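Local coordinates for protein esterase A (Caulobacter crescentus, PDB 5GKV) that is probably a serine hydrolase with esterase activity, a penicillin-binding protein homologue of the beta-lactamase family, at residues A[143-155]-A[172-184]. Sequence-based numbering, arbitrary orientation.
Sequences IWFDWDATCAKLA and VTYGYLAGEIFRR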
ATOM      1  N   ILE A 143      -2.168  21.362   3.786  1.00 33.75           N
ATOM      2  CA  ILE A 143      -3.369  20.879   4.464  1.00 31.62           C
ATOM      3  C   ILE A 143      -3.181  19.441   4.908  1.00 31.67           C
ATOM      4  O   ILE A 143      -3.678  19.043   5.970  1.00 31.17           O
ATOM      5  CB  ILE A 143      -4.616  21.025   3.560  1.00 31.77           C
ATOM      6  CG1 ILE A 143      -5.886  20.725   4.359  1.00 32.09           C
ATOM      7  CG2 ILE A 143      -4.520  20.107   2.354  1.00 29.19           C
ATOM      8  CD1 ILE A 143      -7.180  20.946   3.585  1.00 35.39           C
ATOM      9  N   TRP A 144      -2.415  18.659   4.136  1.00 27.22           N
ATOM     10  CA  TRP A 144      -2.243  17.238   4.413  1.00 30.09           C
ATOM     11  C   TRP A 144      -1.608  16.994   5.782  1.00 33.37           C
ATOM     12  O   TRP A 144      -1.806  15.926   6.367  1.00 29.26           O
ATOM     13  CB  TRP A 144      -1.399  16.591   3.312  1.00 31.45           C
ATOM     14  CG  TRP A 144      -1.902  16.831   1.888  1.00 30.04           C
ATOM     15  CD1 TRP A 144      -1.325  17.626   0.932  1.00 29.93           C
ATOM     16  CD2 TRP A 144      -3.075  16.263   1.280  1.00 27.29           C
ATOM     17  NE1 TRP A 144      -2.060  17.581  -0.233  1.00 31.08           N
ATOM     18  CE2 TRP A 144      -3.141  16.754  -0.044  1.00 29.22           C
ATOM     19  CE3 TRP A 144      -4.073  15.386   1.729  1.00 25.94           C
ATOM     20  CZ2 TRP A 144      -4.165  16.391  -0.926  1.00 25.94           C
ATOM     21  CZ3 TRP A 144      -5.097  15.033   0.851  1.00 24.59           C
ATOM     22  CH2 TRP A 144      -5.132  15.536  -0.462  1.00 24.48           C
ATOM     23  N   PHE A 145      -0.849  17.962   6.309  1.00 32.92           N
ATOM     24  CA  PHE A 145      -0.254  17.831   7.638  1.00 35.12           C
ATOM     25  C   PHE A 145      -1.213  18.193   8.766  1.00 39.56           C
ATOM     26  O   PHE A 145      -0.831  18.108   9.939  1.00 43.12           O
ATOM     27  CB  PHE A 145       1.006  18.692   7.738  1.00 36.64           C
ATOM     28  CG  PHE A 145       2.109  18.233   6.841  1.00 41.29           C
ATOM     29  CD1 PHE A 145       2.923  17.172   7.211  1.00 42.06           C
ATOM     30  CD2 PHE A 145       2.324  18.845   5.615  1.00 43.33           C
ATOM     31  CE1 PHE A 145       3.936  16.737   6.383  1.00 41.49           C
ATOM     32  CE2 PHE A 145       3.344  18.417   4.781  1.00 46.95           C
ATOM     33  CZ  PHE A 145       4.149  17.362   5.164  1.00 42.25           C
ATOM     34  N   ASP A 146      -2.438  18.590   8.442  1.00 34.49           N
ATOM     35  CA  ASP A 146      -3.472  18.910   9.416  1.00 33.77           C
ATOM     36  C   ASP A 146      -4.586  17.889   9.212  1.00 32.74           C
ATOM     37  O   ASP A 146      -5.489  18.113   8.401  1.00 31.10           O
ATOM     38  CB  ASP A 146      -3.966  20.351   9.225  1.00 36.71           C
ATOM     39  CG  ASP A 146      -5.043  20.748  10.222  1.00 36.24           C
ATOM     40  OD1 ASP A 146      -5.685  19.869  10.840  1.00 37.85           O
ATOM     41  OD2 ASP A 146      -5.263  21.966  10.375  1.00 43.29           O
ATOM     42  N   TRP A 147      -4.517  16.781   9.961  1.00 31.74           N
ATOM     43  CA  TRP A 147      -5.476  15.689   9.806  1.00 29.91           C
ATOM     44  C   TRP A 147      -6.914  16.195   9.801  1.00 33.09           C
ATOM     45  O   TRP A 147      -7.698  15.870   8.901  1.00 28.31           O
ATOM     46  CB  TRP A 147      -5.295  14.653  10.917  1.00 30.51           C
ATOM     47  CG  TRP A 147      -6.168  13.460  10.711  1.00 26.25           C
ATOM     48  CD1 TRP A 147      -7.434  13.267  11.197  1.00 26.81           C
ATOM     49  CD2 TRP A 147      -5.852  12.304   9.935  1.00 23.41           C
ATOM     50  NE1 TRP A 147      -7.916  12.047  10.779  1.00 25.06           N
ATOM     51  CE2 TRP A 147      -6.965  11.443   9.994  1.00 25.10           C
ATOM     52  CE3 TRP A 147      -4.732  11.916   9.187  1.00 23.02           C
ATOM     53  CZ2 TRP A 147      -6.994  10.215   9.330  1.00 22.89           C
ATOM     54  CZ3 TRP A 147      -4.755  10.696   8.533  1.00 21.14           C
ATOM     55  CH2 TRP A 147      -5.881   9.852   8.613  1.00 21.91           C
ATOM     56  N   ASP A 148      -7.274  17.007  10.798  1.00 30.95           N
ATOM     57  CA  ASP A 148      -8.662  17.447  10.924  1.00 32.00           C
ATOM     58  C   ASP A 148      -9.080  18.339   9.760  1.00 31.58           C
ATOM     59  O   ASP A 148     -10.214  18.243   9.277  1.00 29.99           O
ATOM     60  CB  ASP A 148      -8.871  18.168  12.256  1.00 30.85           C
ATOM     61  CG  ASP A 148      -9.011  17.202  13.435  1.00 43.54           C
ATOM     62  OD1 ASP A 148      -9.130  15.980  13.204  1.00 37.61           O
ATOM     63  OD2 ASP A 148      -9.018  17.668  14.598  1.00 47.58           O
ATOM     64  N   ALA A 149      -8.191  19.216   9.294  1.00 29.27           N
ATOM     65  CA  ALA A 149      -8.572  20.078   8.176  1.00 30.21           C
ATOM     66  C   ALA A 149      -8.748  19.274   6.889  1.00 27.16           C
ATOM     67  O   ALA A 149      -9.663  19.547   6.102  1.00 27.85           O
ATOM     68  CB  ALA A 149      -7.552  21.196   7.981  1.00 29.76           C
ATOM     69  N   THR A 150      -7.905  18.259   6.669  1.00 27.32           N
ATOM     70  CA  THR A 150      -8.062  17.431   5.473  1.00 27.47           C
ATOM     71  C   THR A 150      -9.387  16.669   5.511  1.00 27.31           C
ATOM     72  O   THR A 150     -10.157  16.690   4.540  1.00 23.33           O
ATOM     73  CB  THR A 150      -6.876  16.465   5.329  1.00 25.40           C
ATOM     74  OG1 THR A 150      -5.656  17.209   5.225  1.00 29.53           O
ATOM     75  CG2 THR A 150      -7.027  15.592   4.081  1.00 20.90           C
ATOM     76  N   CYS A 151      -9.685  16.008   6.638  1.00 24.21           N
ATOM     77  CA  CYS A 151     -10.939  15.259   6.740  1.00 23.37           C
ATOM     78  C   CYS A 151     -12.147  16.178   6.615  1.00 27.09           C
ATOM     79  O   CYS A 151     -13.167  15.801   6.023  1.00 24.36           O
ATOM     80  CB  CYS A 151     -11.006  14.487   8.064  1.00 23.59           C
ATOM     81  SG  CYS A 151      -9.761  13.167   8.235  1.00 26.65           S
ATOM     82  N   ALA A 152     -12.065  17.379   7.186  1.00 27.11           N
ATOM     83  CA  ALA A 152     -13.183  18.308   7.072  1.00 27.10           C
ATOM     84  C   ALA A 152     -13.423  18.688   5.617  1.00 28.04           C
ATOM     85  O   ALA A 152     -14.574  18.751   5.162  1.00 25.88           O
ATOM     86  CB  ALA A 152     -12.923  19.553   7.924  1.00 27.78           C
ATOM     87  N   LYS A 153     -12.345  18.904   4.859  1.00 26.85           N
ATOM     88  CA  LYS A 153     -12.500  19.269   3.453  1.00 27.97           C
ATOM     89  C   LYS A 153     -13.086  18.117   2.643  1.00 25.76           C
ATOM     90  O   LYS A 153     -13.936  18.334   1.771  1.00 22.98           O
ATOM     91  CB  LYS A 153     -11.157  19.720   2.881  1.00 28.83           C
ATOM     92  CG  LYS A 153     -11.278  20.408   1.515  1.00 31.07           C
ATOM     93  CD  LYS A 153      -9.957  20.998   1.074  1.00 33.58           C
ATOM     94  CE  LYS A 153     -10.033  21.515  -0.352  1.00 36.36           C
ATOM     95  NZ  LYS A 153     -11.076  22.547  -0.526  1.00 38.84           N
ATOM     96  N   LEU A 154     -12.658  16.882   2.929  1.00 24.93           N
ATOM     97  CA  LEU A 154     -13.247  15.717   2.274  1.00 26.65           C
ATOM     98  C   LEU A 154     -14.718  15.567   2.645  1.00 25.49           C
ATOM     99  O   LEU A 154     -15.571  15.314   1.782  1.00 23.72           O
ATOM    100  CB  LEU A 154     -12.462  14.450   2.648  1.00 21.42           C
ATOM    101  CG  LEU A 154     -11.070  14.283   2.028  1.00 20.71           C
ATOM    102  CD1 LEU A 154     -10.242  13.142   2.685  1.00 22.53           C
ATOM    103  CD2 LEU A 154     -11.174  14.030   0.519  1.00 21.89           C
ATOM    104  N   ALA A 155     -15.037  15.709   3.938  1.00 24.72           N
ATOM    105  CA  ALA A 155     -16.421  15.566   4.370  1.00 21.82           C
ATOM    106  C   ALA A 155     -17.333  16.552   3.655  1.00 23.02           C
ATOM    107  O   ALA A 155     -18.493  16.231   3.370  1.00 23.80           O
ATOM    108  CB  ALA A 155     -16.523  15.751   5.887  1.00 24.98           C
ATOM    109  N   VAL A 172      -3.924  10.100  -2.402  1.00 17.67           N
ATOM    110  CA  VAL A 172      -3.637  10.647  -1.080  1.00 18.31           C
ATOM    111  C   VAL A 172      -4.872  10.626  -0.181  1.00 19.76           C
ATOM    112  O   VAL A 172      -4.804  10.214   0.980  1.00 18.65           O
ATOM    113  CB  VAL A 172      -3.059  12.075  -1.192  1.00 19.16           C
ATOM    114  CG1 VAL A 172      -2.622  12.571   0.181  1.00 22.86           C
ATOM    115  CG2 VAL A 172      -1.906  12.120  -2.210  1.00 18.73           C
ATOM    116  N   THR A 173      -6.016  11.062  -0.710  1.00 16.55           N
ATOM    117  CA  THR A 173      -7.219  11.216   0.103  1.00 18.57           C
ATOM    118  C   THR A 173      -7.691   9.900   0.710  1.00 16.71           C
ATOM    119  O   THR A 173      -8.316   9.909   1.777  1.00 19.98           O
ATOM    120  CB  THR A 173      -8.340  11.833  -0.740  1.00 13.70           C
ATOM    121  OG1 THR A 173      -8.555  11.016  -1.901  1.00 18.13           O
ATOM    122  CG2 THR A 173      -7.939  13.246  -1.183  1.00 16.67           C
ATOM    123  N   TYR A 174      -7.411   8.767   0.051  1.00 16.82           N
ATOM    124  CA  TYR A 174      -7.819   7.464   0.579  1.00 17.86           C
ATOM    125  C   TYR A 174      -7.342   7.255   2.006  1.00 17.34           C
ATOM    126  O   TYR A 174      -8.048   6.645   2.813  1.00 18.58           O
ATOM    127  CB  TYR A 174      -7.283   6.348  -0.315  1.00 17.05           C
ATOM    128  CG  TYR A 174      -7.258   4.921   0.240  1.00 16.53           C
ATOM    129  CD1 TYR A 174      -6.228   4.497   1.076  1.00 17.45           C
ATOM    130  CD2 TYR A 174      -8.209   3.972  -0.156  1.00 18.47           C
ATOM    131  CE1 TYR A 174      -6.162   3.194   1.546  1.00 17.63           C
ATOM    132  CE2 TYR A 174      -8.153   2.655   0.311  1.00 16.55           C
ATOM    133  CZ  TYR A 174      -7.107   2.272   1.155  1.00 20.97           C
ATOM    134  OH  TYR A 174      -7.006   0.969   1.641  1.00 21.27           O
ATOM    135  N   GLY A 175      -6.128   7.709   2.322  1.00 17.59           N
ATOM    136  CA  GLY A 175      -5.590   7.461   3.648  1.00 20.17           C
ATOM    137  C   GLY A 175      -6.353   8.197   4.723  1.00 20.85           C
ATOM    138  O   GLY A 175      -6.463   7.715   5.856  1.00 19.52           O
ATOM    139  N   TYR A 176      -6.905   9.364   4.382  1.00 19.55           N
ATOM    140  CA  TYR A 176      -7.716  10.115   5.324  1.00 21.05           C
ATOM    141  C   TYR A 176      -9.119   9.533   5.422  1.00 21.08           C
ATOM    142  O   TYR A 176      -9.694   9.487   6.517  1.00 22.72           O
ATOM    143  CB  TYR A 176      -7.744  11.591   4.919  1.00 21.04           C
ATOM    144  CG  TYR A 176      -6.363  12.212   4.904  1.00 23.05           C
ATOM    145  CD1 TYR A 176      -5.525  12.082   3.789  1.00 19.94           C
ATOM    146  CD2 TYR A 176      -5.878  12.917   6.015  1.00 24.23           C
ATOM    147  CE1 TYR A 176      -4.259  12.643   3.775  1.00 23.69           C
ATOM    148  CE2 TYR A 176      -4.610  13.487   6.006  1.00 24.97           C
ATOM    149  CZ  TYR A 176      -3.804  13.346   4.883  1.00 26.44           C
ATOM    150  OH  TYR A 176      -2.536  13.896   4.855  1.00 26.16           O
ATOM    151  N   LEU A 177      -9.672   9.052   4.304  1.00 16.74           N
ATOM    152  CA  LEU A 177     -10.963   8.373   4.356  1.00 20.20           C
ATOM    153  C   LEU A 177     -10.886   7.122   5.227  1.00 19.34           C
ATOM    154  O   LEU A 177     -11.659   6.965   6.180  1.00 19.70           O
ATOM    155  CB  LEU A 177     -11.438   8.013   2.947  1.00 18.92           C
ATOM    156  CG  LEU A 177     -11.725   9.165   1.981  1.00 22.65           C
ATOM    157  CD1 LEU A 177     -12.270   8.623   0.652  1.00 18.88           C
ATOM    158  CD2 LEU A 177     -12.684  10.159   2.618  1.00 20.98           C
ATOM    159  N   ALA A 178      -9.961   6.214   4.894  1.00 20.08           N
ATOM    160  CA  ALA A 178      -9.771   5.000   5.682  1.00 20.55           C
ATOM    161  C   ALA A 178      -9.369   5.329   7.115  1.00 19.75           C
ATOM    162  O   ALA A 178      -9.882   4.723   8.064  1.00 18.72           O
ATOM    163  CB  ALA A 178      -8.714   4.102   5.032  1.00 16.08           C
ATOM    164  N   GLY A 179      -8.450   6.283   7.287  1.00 18.68           N
ATOM    165  CA  GLY A 179      -7.924   6.560   8.613  1.00 20.88           C
ATOM    166  C   GLY A 179      -8.977   7.133   9.540  1.00 20.01           C
ATOM    167  O   GLY A 179      -9.001   6.823  10.734  1.00 20.72           O
ATOM    168  N   GLU A 180      -9.861   7.974   9.008  1.00 17.86           N
ATOM    169  CA  GLU A 180     -10.823   8.649   9.867  1.00 17.31           C
ATOM    170  C   GLU A 180     -11.972   7.717  10.224  1.00 17.80           C
ATOM    171  O   GLU A 180     -12.462   7.745  11.356  1.00 17.98           O
ATOM    172  CB  GLU A 180     -11.320   9.934   9.185  1.00 20.85           C
ATOM    173  CG  GLU A 180     -12.322  10.754   9.986  1.00 22.46           C
ATOM    174  CD  GLU A 180     -11.753  11.352  11.261  1.00 25.28           C
ATOM    175  OE1 GLU A 180     -10.549  11.167  11.545  1.00 22.73           O
ATOM    176  OE2 GLU A 180     -12.532  12.007  11.992  1.00 29.81           O
ATOM    177  N   ILE A 181     -12.399   6.876   9.281  1.00 19.04           N
ATOM    178  CA  ILE A 181     -13.343   5.809   9.606  1.00 16.97           C
ATOM    179  C   ILE A 181     -12.775   4.943  10.724  1.00 20.32           C
ATOM    180  O   ILE A 181     -13.439   4.678  11.739  1.00 18.70           O
ATOM    181  CB  ILE A 181     -13.660   4.974   8.354  1.00 18.15           C
ATOM    182  CG1 ILE A 181     -14.413   5.812   7.300  1.00 18.78           C
ATOM    183  CG2 ILE A 181     -14.467   3.723   8.728  1.00 21.58           C
ATOM    184  CD1 ILE A 181     -14.505   5.106   5.962  1.00 17.15           C
ATOM    185  N   PHE A 182     -11.512   4.525  10.567  1.00 18.42           N
ATOM    186  CA  PHE A 182     -10.858   3.709  11.594  1.00 19.48           C
ATOM    187  C   PHE A 182     -10.837   4.417  12.947  1.00 19.37           C
ATOM    188  O   PHE A 182     -11.210   3.835  13.974  1.00 21.19           O
ATOM    189  CB  PHE A 182      -9.426   3.365  11.169  1.00 16.83           C
ATOM    190  CG  PHE A 182      -8.740   2.438  12.131  1.00 15.62           C
ATOM    191  CD1 PHE A 182      -8.029   2.935  13.207  1.00 19.41           C
ATOM    192  CD2 PHE A 182      -8.831   1.070  11.964  1.00 19.82           C
ATOM    193  CE1 PHE A 182      -7.422   2.069  14.104  1.00 20.62           C
ATOM    194  CE2 PHE A 182      -8.236   0.205  12.856  1.00 17.37           C
ATOM    195  CZ  PHE A 182      -7.533   0.709  13.925  1.00 18.80           C
ATOM    196  N   ARG A 183     -10.360   5.666  12.968  1.00 16.77           N
ATOM    197  CA  ARG A 183     -10.212   6.414  14.217  1.00 20.91           C
ATOM    198  C   ARG A 183     -11.547   6.549  14.948  1.00 23.92           C
ATOM    199  O   ARG A 183     -11.635   6.324  16.163  1.00 21.70           O
ATOM    200  CB  ARG A 183      -9.607   7.794  13.920  1.00 24.38           C
ATOM    201  CG  ARG A 183      -9.070   8.552  15.128  1.00 33.74           C
ATOM    202  CD  ARG A 183      -8.623   9.988  14.755  1.00 36.96           C
ATOM    203  NE  ARG A 183      -9.748  10.823  14.325  1.00 34.11           N
ATOM    204  CZ  ARG A 183     -10.788  11.149  15.098  1.00 41.95           C
ATOM    205  NH1 ARG A 183     -10.857  10.713  16.355  1.00 39.72           N
ATOM    206  NH2 ARG A 183     -11.771  11.905  14.611  1.00 36.41           N
ATOM    207  N   ARG A 184     -12.605   6.896  14.218  1.00 22.50           N
ATOM    208  CA  ARG A 184     -13.909   7.070  14.853  1.00 23.90           C
ATOM    209  C   ARG A 184     -14.474   5.761  15.387  1.00 28.30           C
ATOM    210  O   ARG A 184     -15.217   5.773  16.377  1.00 27.01           O
ATOM    211  CB  ARG A 184     -14.881   7.698  13.868  1.00 19.54           C
ATOM    212  CG  ARG A 184     -14.369   9.018  13.359  1.00 26.94           C
ATOM    213  CD  ARG A 184     -15.422  10.051  13.309  1.00 29.27           C
ATOM    214  NE  ARG A 184     -14.886  11.296  12.777  1.00 33.03           N
ATOM    215  CZ  ARG A 184     -15.580  12.424  12.712  1.00 30.10           C
ATOM    216  NH1 ARG A 184     -16.830  12.442  13.159  1.00 28.69           N
ATOM    217  NH2 ARG A 184     -15.028  13.523  12.196  1.00 30.12           N
TER
HETATM  218  O   HOH W   1     -11.536  14.553  11.941  1.00 35.40           O
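Tyr176 reaches out from helix 173-184 and lodges among Trp147, Thr150, Cys151 and Leu154 of helix 147-155, the two helices crossing nearly at right angles. Thr150 CG2 sits over the centre of one ring face in a CH-pi contact, 3.5 Å from the Tyr176 ring centroid. Trp144, Trp147 and Tyr176 form an aromatic cluster: Tyr176 CD2 lies over one face of Trp147, planes 34° apart, and Tyr176 CE1 meets Trp144 CE3. Tyr176 OH donates to Trp144 O at 2.6 Å, tying the tyrosine to the 3-10 turn 143-145. Val172 CG1 lies over one face of the Trp144 six-membered ring, and the Trp144 indole nitrogen is bound by Trp245 O.

Trp147 reciprocates, knobs-into-holes, among Tyr176, Gly179, Glu180 and Arg183. With CG anti to the backbone N (chi1 -174°), its indole drives the CZ2-CH2 edge against the Gly179-Glu180 backbone, where glycine has no side chain to block it. Trp147 NE1 donates almost straight (172°) to Glu180 OE1 at 2.9 Å, in the indole plane but above that of the carboxylate; Arg183 NE reaches OE1 from the opposite face. Glu180 OE2 takes three donors, Arg183 NH2 and Arg184 NE and NH2. The arginines probably keep this buried carboxylate ionised, and its charge would polarise the indole N-H.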